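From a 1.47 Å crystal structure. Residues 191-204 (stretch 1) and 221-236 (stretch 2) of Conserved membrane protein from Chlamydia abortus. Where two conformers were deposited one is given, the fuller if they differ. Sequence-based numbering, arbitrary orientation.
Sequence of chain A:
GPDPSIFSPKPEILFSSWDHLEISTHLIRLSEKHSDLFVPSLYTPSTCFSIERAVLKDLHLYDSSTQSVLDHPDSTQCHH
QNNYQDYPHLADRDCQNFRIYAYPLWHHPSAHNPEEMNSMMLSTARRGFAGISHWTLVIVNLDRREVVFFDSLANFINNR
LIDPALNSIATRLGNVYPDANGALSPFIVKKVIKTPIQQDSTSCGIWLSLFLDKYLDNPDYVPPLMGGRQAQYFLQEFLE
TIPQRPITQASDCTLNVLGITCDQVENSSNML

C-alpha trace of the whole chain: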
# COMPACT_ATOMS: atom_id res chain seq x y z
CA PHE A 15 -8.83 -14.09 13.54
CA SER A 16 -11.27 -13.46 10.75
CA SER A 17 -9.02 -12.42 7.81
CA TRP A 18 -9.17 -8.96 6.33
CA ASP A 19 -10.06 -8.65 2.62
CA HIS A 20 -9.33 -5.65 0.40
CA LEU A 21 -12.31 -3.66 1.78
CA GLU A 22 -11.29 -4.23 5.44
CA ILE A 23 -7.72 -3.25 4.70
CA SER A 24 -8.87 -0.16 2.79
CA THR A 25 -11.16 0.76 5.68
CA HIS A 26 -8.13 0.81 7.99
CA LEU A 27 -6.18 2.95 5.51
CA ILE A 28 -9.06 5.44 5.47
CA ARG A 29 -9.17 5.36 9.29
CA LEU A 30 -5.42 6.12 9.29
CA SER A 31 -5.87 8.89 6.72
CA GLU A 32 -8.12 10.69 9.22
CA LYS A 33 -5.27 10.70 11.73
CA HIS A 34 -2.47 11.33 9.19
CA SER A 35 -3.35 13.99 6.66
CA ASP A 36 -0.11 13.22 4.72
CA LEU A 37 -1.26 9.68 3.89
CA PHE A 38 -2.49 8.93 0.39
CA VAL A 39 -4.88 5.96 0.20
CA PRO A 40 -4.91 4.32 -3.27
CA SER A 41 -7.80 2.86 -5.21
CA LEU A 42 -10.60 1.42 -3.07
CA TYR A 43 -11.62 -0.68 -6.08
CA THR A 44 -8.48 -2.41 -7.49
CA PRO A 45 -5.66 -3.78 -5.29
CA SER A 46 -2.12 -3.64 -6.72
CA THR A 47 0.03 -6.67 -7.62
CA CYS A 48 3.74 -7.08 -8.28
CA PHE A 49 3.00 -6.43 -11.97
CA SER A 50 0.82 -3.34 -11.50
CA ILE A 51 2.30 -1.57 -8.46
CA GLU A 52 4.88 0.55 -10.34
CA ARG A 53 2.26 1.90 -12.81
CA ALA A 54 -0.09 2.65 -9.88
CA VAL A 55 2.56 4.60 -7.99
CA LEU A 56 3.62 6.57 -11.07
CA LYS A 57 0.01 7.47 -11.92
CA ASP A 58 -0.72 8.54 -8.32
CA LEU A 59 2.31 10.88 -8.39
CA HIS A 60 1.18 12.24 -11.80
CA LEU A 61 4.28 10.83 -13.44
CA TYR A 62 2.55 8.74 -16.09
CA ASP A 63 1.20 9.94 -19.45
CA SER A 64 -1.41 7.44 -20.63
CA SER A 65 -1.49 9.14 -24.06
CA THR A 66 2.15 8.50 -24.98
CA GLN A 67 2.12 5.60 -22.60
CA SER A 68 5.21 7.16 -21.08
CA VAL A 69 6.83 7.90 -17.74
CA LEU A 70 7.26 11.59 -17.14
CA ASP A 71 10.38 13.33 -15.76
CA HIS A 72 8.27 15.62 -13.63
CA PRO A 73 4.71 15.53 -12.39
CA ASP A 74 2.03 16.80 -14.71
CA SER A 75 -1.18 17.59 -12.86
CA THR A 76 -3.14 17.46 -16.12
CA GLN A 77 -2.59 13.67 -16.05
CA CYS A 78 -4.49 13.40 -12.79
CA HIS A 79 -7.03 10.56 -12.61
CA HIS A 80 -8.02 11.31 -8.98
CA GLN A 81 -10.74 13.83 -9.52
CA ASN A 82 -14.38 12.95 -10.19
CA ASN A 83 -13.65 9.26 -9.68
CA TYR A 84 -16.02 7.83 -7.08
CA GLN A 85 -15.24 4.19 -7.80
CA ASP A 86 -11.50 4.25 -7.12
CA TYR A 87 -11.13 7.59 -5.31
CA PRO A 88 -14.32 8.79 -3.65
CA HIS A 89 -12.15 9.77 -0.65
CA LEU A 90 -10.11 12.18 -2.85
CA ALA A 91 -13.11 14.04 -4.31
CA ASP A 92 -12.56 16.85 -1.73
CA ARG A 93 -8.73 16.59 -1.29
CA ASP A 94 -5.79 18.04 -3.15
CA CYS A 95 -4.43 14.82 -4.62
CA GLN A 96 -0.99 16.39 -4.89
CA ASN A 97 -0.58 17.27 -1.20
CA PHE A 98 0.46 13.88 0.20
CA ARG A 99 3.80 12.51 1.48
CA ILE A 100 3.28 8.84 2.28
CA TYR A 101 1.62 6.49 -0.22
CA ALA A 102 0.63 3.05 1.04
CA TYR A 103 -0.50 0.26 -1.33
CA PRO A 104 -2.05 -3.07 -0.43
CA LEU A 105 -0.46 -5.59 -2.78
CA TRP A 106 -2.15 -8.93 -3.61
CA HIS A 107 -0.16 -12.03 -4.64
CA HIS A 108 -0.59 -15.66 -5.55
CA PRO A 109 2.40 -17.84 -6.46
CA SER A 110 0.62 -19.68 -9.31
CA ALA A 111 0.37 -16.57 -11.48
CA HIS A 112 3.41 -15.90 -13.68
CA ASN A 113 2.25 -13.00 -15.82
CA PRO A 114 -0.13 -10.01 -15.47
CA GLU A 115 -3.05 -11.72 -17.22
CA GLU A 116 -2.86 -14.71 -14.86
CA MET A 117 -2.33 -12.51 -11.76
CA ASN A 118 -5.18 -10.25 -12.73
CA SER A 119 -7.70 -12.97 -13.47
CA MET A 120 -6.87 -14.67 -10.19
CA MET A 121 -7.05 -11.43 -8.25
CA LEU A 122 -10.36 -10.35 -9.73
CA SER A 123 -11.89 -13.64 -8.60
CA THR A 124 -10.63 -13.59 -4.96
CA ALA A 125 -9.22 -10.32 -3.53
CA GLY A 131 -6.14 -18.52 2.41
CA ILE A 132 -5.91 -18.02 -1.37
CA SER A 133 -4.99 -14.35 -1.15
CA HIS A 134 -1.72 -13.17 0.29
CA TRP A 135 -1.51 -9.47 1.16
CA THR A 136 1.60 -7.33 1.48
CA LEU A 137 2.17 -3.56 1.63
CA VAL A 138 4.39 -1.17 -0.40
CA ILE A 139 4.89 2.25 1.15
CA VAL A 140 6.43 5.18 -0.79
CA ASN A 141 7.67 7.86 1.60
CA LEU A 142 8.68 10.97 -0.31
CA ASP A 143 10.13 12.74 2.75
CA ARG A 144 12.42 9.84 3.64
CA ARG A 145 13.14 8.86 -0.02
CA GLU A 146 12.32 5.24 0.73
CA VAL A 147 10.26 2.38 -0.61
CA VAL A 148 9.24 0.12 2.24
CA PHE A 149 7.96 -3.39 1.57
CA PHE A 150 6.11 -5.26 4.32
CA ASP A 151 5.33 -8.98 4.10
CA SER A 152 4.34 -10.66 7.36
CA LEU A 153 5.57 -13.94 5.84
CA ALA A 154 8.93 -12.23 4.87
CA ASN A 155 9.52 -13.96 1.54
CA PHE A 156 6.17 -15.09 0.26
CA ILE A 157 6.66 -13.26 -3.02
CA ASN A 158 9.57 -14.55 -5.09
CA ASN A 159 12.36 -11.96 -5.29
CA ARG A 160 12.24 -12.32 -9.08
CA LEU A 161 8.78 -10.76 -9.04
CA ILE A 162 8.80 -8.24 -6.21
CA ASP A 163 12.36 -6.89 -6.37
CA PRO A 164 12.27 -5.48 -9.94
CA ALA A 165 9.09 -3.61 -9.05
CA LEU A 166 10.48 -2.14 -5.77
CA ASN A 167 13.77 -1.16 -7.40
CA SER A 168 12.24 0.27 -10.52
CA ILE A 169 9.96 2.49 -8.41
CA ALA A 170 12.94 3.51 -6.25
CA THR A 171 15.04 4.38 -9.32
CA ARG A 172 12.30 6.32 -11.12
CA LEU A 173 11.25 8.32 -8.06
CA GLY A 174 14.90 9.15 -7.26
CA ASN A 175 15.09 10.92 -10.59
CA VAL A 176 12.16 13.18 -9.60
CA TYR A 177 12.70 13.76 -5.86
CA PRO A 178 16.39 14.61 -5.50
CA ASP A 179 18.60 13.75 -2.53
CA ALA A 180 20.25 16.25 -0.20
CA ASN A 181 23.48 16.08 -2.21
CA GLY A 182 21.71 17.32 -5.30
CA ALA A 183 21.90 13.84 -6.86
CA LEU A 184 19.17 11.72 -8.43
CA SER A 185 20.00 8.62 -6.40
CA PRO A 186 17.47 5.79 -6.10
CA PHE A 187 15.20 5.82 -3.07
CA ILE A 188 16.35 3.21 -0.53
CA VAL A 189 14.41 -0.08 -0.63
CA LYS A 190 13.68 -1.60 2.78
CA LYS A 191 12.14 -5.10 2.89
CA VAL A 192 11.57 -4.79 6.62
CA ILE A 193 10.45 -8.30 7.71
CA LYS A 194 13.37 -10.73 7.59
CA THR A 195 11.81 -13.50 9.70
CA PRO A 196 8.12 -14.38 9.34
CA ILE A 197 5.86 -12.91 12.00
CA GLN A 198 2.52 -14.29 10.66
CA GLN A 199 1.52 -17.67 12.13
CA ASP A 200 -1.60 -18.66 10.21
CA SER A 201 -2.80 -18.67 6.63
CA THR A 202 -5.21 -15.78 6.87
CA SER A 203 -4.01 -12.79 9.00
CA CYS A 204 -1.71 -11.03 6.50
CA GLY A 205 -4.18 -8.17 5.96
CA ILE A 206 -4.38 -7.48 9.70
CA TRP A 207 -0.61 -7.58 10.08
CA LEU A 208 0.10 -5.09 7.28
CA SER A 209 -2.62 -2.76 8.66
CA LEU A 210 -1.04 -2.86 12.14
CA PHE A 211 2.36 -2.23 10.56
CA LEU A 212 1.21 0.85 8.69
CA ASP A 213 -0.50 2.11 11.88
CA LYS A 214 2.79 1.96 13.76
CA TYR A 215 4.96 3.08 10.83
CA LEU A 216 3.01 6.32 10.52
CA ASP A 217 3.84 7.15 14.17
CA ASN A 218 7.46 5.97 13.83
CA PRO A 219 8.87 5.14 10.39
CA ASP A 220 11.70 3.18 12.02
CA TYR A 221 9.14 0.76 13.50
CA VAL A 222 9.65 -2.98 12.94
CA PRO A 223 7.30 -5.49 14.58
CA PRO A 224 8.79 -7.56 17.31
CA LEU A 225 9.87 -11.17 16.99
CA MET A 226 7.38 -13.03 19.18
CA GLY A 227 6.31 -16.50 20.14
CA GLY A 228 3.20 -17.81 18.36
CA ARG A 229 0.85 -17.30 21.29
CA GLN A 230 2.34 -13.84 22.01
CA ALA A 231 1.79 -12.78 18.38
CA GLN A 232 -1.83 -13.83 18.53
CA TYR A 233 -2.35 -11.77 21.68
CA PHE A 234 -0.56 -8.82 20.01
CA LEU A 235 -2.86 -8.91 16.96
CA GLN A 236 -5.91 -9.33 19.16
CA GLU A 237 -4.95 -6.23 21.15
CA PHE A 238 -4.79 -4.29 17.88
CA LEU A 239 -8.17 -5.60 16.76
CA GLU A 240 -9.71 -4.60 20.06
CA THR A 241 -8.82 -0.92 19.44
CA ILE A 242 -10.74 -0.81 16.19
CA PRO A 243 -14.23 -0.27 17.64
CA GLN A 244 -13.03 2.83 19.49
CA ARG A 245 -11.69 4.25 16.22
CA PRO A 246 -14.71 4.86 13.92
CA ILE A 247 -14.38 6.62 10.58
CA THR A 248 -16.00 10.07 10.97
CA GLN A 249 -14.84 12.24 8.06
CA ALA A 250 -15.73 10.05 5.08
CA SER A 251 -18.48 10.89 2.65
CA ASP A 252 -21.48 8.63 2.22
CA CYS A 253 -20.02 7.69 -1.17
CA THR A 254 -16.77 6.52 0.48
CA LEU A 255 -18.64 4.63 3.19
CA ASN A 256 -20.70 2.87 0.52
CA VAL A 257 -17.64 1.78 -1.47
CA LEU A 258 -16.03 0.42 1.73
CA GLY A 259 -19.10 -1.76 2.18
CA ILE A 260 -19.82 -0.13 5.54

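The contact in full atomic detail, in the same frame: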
# COMPACT_ATOMS: atom_id res chain seq x y z
N LYS A 191 13.05 -3.98 2.74
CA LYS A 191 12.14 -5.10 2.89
C LYS A 191 12.26 -5.45 4.38
O LYS A 191 13.16 -6.19 4.81
CB LYS A 191 12.59 -6.25 1.98
CG LYS A 191 12.52 -5.82 0.46
CD LYS A 191 12.94 -6.98 -0.47
CE LYS A 191 11.87 -8.08 -0.63
NZ LYS A 191 12.39 -9.23 -1.44
N VAL A 192 11.31 -4.94 5.19
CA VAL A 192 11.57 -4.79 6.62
C VAL A 192 11.42 -6.07 7.44
O VAL A 192 12.03 -6.18 8.50
CB VAL A 192 10.68 -3.70 7.26
CG1 VAL A 192 11.14 -2.32 6.71
CG2 VAL A 192 9.19 -3.97 6.99
N ILE A 193 10.63 -7.04 6.97
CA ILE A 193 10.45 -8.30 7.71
C ILE A 193 11.44 -9.35 7.18
O ILE A 193 11.33 -9.78 6.01
CB ILE A 193 9.00 -8.81 7.55
CG1 ILE A 193 8.02 -7.73 7.95
CG2 ILE A 193 8.77 -10.11 8.32
CD1 ILE A 193 8.32 -7.15 9.32
N LYS A 194 12.38 -9.76 8.02
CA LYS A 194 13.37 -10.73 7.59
C LYS A 194 13.00 -12.12 8.03
O LYS A 194 13.43 -13.09 7.43
CB LYS A 194 14.77 -10.37 8.09
CG LYS A 194 15.26 -8.99 7.74
CD LYS A 194 14.93 -8.52 6.30
CE LYS A 194 15.53 -9.37 5.15
NZ LYS A 194 15.47 -8.62 3.80
N THR A 195 12.24 -12.22 9.12
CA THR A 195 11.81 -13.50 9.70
C THR A 195 10.29 -13.43 9.78
O THR A 195 9.74 -12.45 10.26
CB THR A 195 12.38 -13.65 11.13
OG1 THR A 195 13.81 -13.74 11.04
CG2 THR A 195 11.86 -14.92 11.79
N PRO A 196 9.60 -14.47 9.31
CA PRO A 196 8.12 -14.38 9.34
C PRO A 196 7.57 -14.10 10.72
O PRO A 196 8.01 -14.71 11.71
CB PRO A 196 7.69 -15.78 8.89
CG PRO A 196 8.88 -16.28 8.05
CD PRO A 196 10.09 -15.70 8.67
N ILE A 197 6.61 -13.19 10.78
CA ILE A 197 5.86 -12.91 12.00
C ILE A 197 4.45 -13.53 11.97
O ILE A 197 3.88 -13.78 13.02
CB ILE A 197 5.82 -11.38 12.30
CG1 ILE A 197 5.13 -10.62 11.20
CG2 ILE A 197 7.23 -10.84 12.51
CD1 ILE A 197 5.26 -9.11 11.37
N GLN A 198 3.89 -13.77 10.79
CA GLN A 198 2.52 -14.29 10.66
C GLN A 198 2.57 -15.78 10.91
O GLN A 198 3.49 -16.44 10.45
CB GLN A 198 1.96 -14.00 9.26
CG GLN A 198 0.64 -14.70 8.91
CD GLN A 198 0.21 -14.37 7.51
OE1 GLN A 198 0.66 -13.37 6.94
NE2 GLN A 198 -0.62 -15.19 6.91
N GLN A 199 1.55 -16.29 11.63
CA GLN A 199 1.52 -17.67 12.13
C GLN A 199 0.37 -18.51 11.60
O GLN A 199 0.23 -19.66 12.00
CB GLN A 199 1.37 -17.67 13.65
CG GLN A 199 2.32 -16.75 14.37
CD GLN A 199 3.77 -17.21 14.28
OE1 GLN A 199 4.06 -18.41 14.06
NE2 GLN A 199 4.69 -16.27 14.48
N ASP A 200 -0.47 -17.94 10.76
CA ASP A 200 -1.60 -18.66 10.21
C ASP A 200 -1.68 -18.38 8.72
O ASP A 200 -0.78 -17.79 8.13
CB ASP A 200 -2.87 -18.22 10.94
CG ASP A 200 -3.05 -16.73 10.91
OD1 ASP A 200 -2.83 -16.14 9.83
OD2 ASP A 200 -3.40 -16.15 11.98
N SER A 201 -2.77 -18.77 8.08
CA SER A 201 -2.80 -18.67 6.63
C SER A 201 -3.59 -17.44 6.19
O SER A 201 -3.71 -17.17 4.98
CB SER A 201 -3.40 -19.94 6.04
OG SER A 201 -4.45 -20.41 6.87
N THR A 202 -4.11 -16.69 7.16
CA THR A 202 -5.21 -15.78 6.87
C THR A 202 -5.07 -14.34 7.39
O THR A 202 -5.84 -13.46 6.97
CB THR A 202 -6.54 -16.36 7.40
OG1 THR A 202 -6.50 -16.44 8.83
CG2 THR A 202 -6.81 -17.76 6.82
N SER A 203 -4.13 -14.09 8.31
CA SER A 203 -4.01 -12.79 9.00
C SER A 203 -3.11 -11.74 8.36
O SER A 203 -2.87 -10.68 8.97
CB SER A 203 -3.49 -12.96 10.41
OG SER A 203 -2.23 -13.60 10.41
N CYS A 204 -2.61 -11.99 7.15
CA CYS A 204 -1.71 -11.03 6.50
C CYS A 204 -2.27 -9.63 6.41
O CYS A 204 -1.49 -8.66 6.57
CB CYS A 204 -1.37 -11.52 5.09
SG CYS A 204 -2.84 -12.05 4.16
N TYR A 221 9.80 1.89 12.84
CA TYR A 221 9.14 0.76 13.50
C TYR A 221 9.33 -0.57 12.76
O TYR A 221 9.13 -0.66 11.55
CB TYR A 221 7.64 0.99 13.56
CG TYR A 221 6.93 -0.15 14.25
CD1 TYR A 221 7.00 -0.28 15.63
CD2 TYR A 221 6.23 -1.10 13.53
CE1 TYR A 221 6.34 -1.30 16.29
CE2 TYR A 221 5.57 -2.16 14.18
CZ TYR A 221 5.65 -2.24 15.57
OH TYR A 221 5.04 -3.25 16.29
N VAL A 222 9.67 -1.62 13.50
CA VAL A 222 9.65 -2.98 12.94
C VAL A 222 8.99 -3.84 14.00
O VAL A 222 9.31 -3.69 15.17
CB VAL A 222 11.08 -3.48 12.65
CG1 VAL A 222 11.10 -4.92 12.20
CG2 VAL A 222 11.74 -2.58 11.61
N PRO A 223 8.04 -4.70 13.59
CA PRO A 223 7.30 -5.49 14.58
C PRO A 223 8.26 -6.39 15.31
O PRO A 223 9.31 -6.80 14.77
CB PRO A 223 6.38 -6.37 13.73
CG PRO A 223 6.32 -5.75 12.43
CD PRO A 223 7.58 -4.97 12.22
N PRO A 224 7.89 -6.73 16.53
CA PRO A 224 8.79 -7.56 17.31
C PRO A 224 8.72 -9.03 16.91
O PRO A 224 7.70 -9.50 16.41
CB PRO A 224 8.28 -7.36 18.73
CG PRO A 224 6.81 -7.12 18.55
CD PRO A 224 6.74 -6.26 17.32
N LEU A 225 9.82 -9.74 17.14
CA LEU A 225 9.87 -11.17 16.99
C LEU A 225 9.22 -11.73 18.25
O LEU A 225 9.62 -11.40 19.37
CB LEU A 225 11.33 -11.61 16.92
CG LEU A 225 11.65 -13.01 16.41
CD1 LEU A 225 10.55 -13.56 15.51
CD2 LEU A 225 12.95 -12.92 15.65
N MET A 226 8.20 -12.56 18.06
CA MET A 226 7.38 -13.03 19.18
C MET A 226 7.15 -14.51 19.07
O MET A 226 7.25 -15.07 17.99
CB MET A 226 6.03 -12.32 19.15
CG MET A 226 6.10 -10.86 19.55
SD MET A 226 4.52 -10.07 19.33
CE MET A 226 4.41 -10.10 17.54
N GLY A 227 6.85 -15.15 20.20
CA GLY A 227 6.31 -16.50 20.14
C GLY A 227 4.95 -16.50 19.44
O GLY A 227 4.31 -15.46 19.28
N GLY A 228 4.48 -17.68 19.04
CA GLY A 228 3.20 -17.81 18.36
C GLY A 228 2.02 -17.27 19.15
O GLY A 228 1.18 -16.50 18.65
N ARG A 229 1.93 -17.70 20.40
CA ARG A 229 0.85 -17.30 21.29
C ARG A 229 0.96 -15.79 21.55
O ARG A 229 -0.05 -15.06 21.51
CB ARG A 229 0.85 -18.18 22.58
N GLN A 230 2.17 -15.29 21.77
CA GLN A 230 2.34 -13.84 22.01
C GLN A 230 1.88 -13.03 20.79
O GLN A 230 1.23 -12.01 20.95
CB GLN A 230 3.79 -13.49 22.39
CG GLN A 230 4.01 -12.02 22.80
N ALA A 231 2.19 -13.50 19.59
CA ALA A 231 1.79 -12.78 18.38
C ALA A 231 0.30 -12.72 18.27
O ALA A 231 -0.25 -11.70 17.86
CB ALA A 231 2.38 -13.44 17.12
N GLN A 232 -0.37 -13.82 18.60
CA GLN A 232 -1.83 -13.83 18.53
C GLN A 232 -2.41 -12.82 19.49
O GLN A 232 -3.32 -12.07 19.13
CB GLN A 232 -2.38 -15.23 18.81
CG GLN A 232 -2.10 -16.21 17.69
N TYR A 233 -1.85 -12.74 20.69
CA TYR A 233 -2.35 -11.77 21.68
C TYR A 233 -2.09 -10.33 21.22
O TYR A 233 -2.91 -9.44 21.46
CB TYR A 233 -1.69 -12.01 23.05
CG TYR A 233 -2.49 -12.88 23.98
CD1 TYR A 233 -3.01 -14.11 23.55
CD2 TYR A 233 -2.69 -12.50 25.30
CE1 TYR A 233 -3.74 -14.95 24.41
N PHE A 234 -0.95 -10.13 20.56
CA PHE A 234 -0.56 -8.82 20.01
C PHE A 234 -1.56 -8.34 18.96
O PHE A 234 -2.02 -7.19 18.99
CB PHE A 234 0.84 -8.94 19.41
CG PHE A 234 1.42 -7.65 18.90
CD1 PHE A 234 1.88 -6.68 19.78
CD2 PHE A 234 1.59 -7.44 17.54
CE1 PHE A 234 2.45 -5.50 19.30
CE2 PHE A 234 2.18 -6.26 17.06
CZ PHE A 234 2.60 -5.29 17.93
N LEU A 235 -1.90 -9.23 18.02
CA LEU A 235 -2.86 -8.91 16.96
C LEU A 235 -4.23 -8.67 17.56
O LEU A 235 -4.96 -7.80 17.12
CB LEU A 235 -2.96 -10.09 15.99
CG LEU A 235 -2.97 -9.93 14.48
CD1 LEU A 235 -1.81 -9.02 14.01
CD2 LEU A 235 -2.84 -11.33 13.88
N GLN A 236 -4.60 -9.49 18.54
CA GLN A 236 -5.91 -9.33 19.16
C GLN A 236 -6.04 -7.98 19.83
O GLN A 236 -7.09 -7.35 19.77
CB GLN A 236 -6.13 -10.41 20.21
CG GLN A 236 -7.50 -10.38 20.80
CD GLN A 236 -8.47 -11.17 19.95
OE1 GLN A 236 -8.80 -10.77 18.83
NE2 GLN A 236 -8.93 -12.31 20.49

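No hydrogen bond crosses this contact; it is held by packing alone, with 497 Å² buried between two segments that run alongside each other in the same order of sequence. Val222 opens it at an exposed edge, its CG1 lying 4.0 Å from the backbone O of Val192. Pro223 is the apolar anchor. Its CA-to-CB bond points toward stretch 1, and its ring meets two isoleucines: CD sits 3.7 Å from Ile193 CD1, and CG sits 3.7 Å from Ile197 CD1. A rigid ring offers a preshaped surface, and both isoleucines reach it with their terminal methyls. The CA-to-CB bond of Pro224 points away, and its backbone makes the contact, Pro224 O lying 4.2 Å from Ile197 CG2. Leu225 starts sideways, yet its end comes nearer, bringing CD1 to 4.2 Å from Thr195 CG2.

At Gly228 the helix begins, and Gln199 lies across this first turn, its CD 4.2 Å from Gly228 CA. The amide is not spent on the helix: Gln199 NE2 makes a weak hydrogen bond to Ile197 O (3.0 Å) within its own stretch. One turn on, small Ala231 takes Gln199 CG at 4.3 Å from its CB. Another turn brings Leu235, whose CD2 lies 3.9 Å from Ser203 CB; Ser203 OG donates a hydrogen bond to Asp200 OD1 at 2.7 Å.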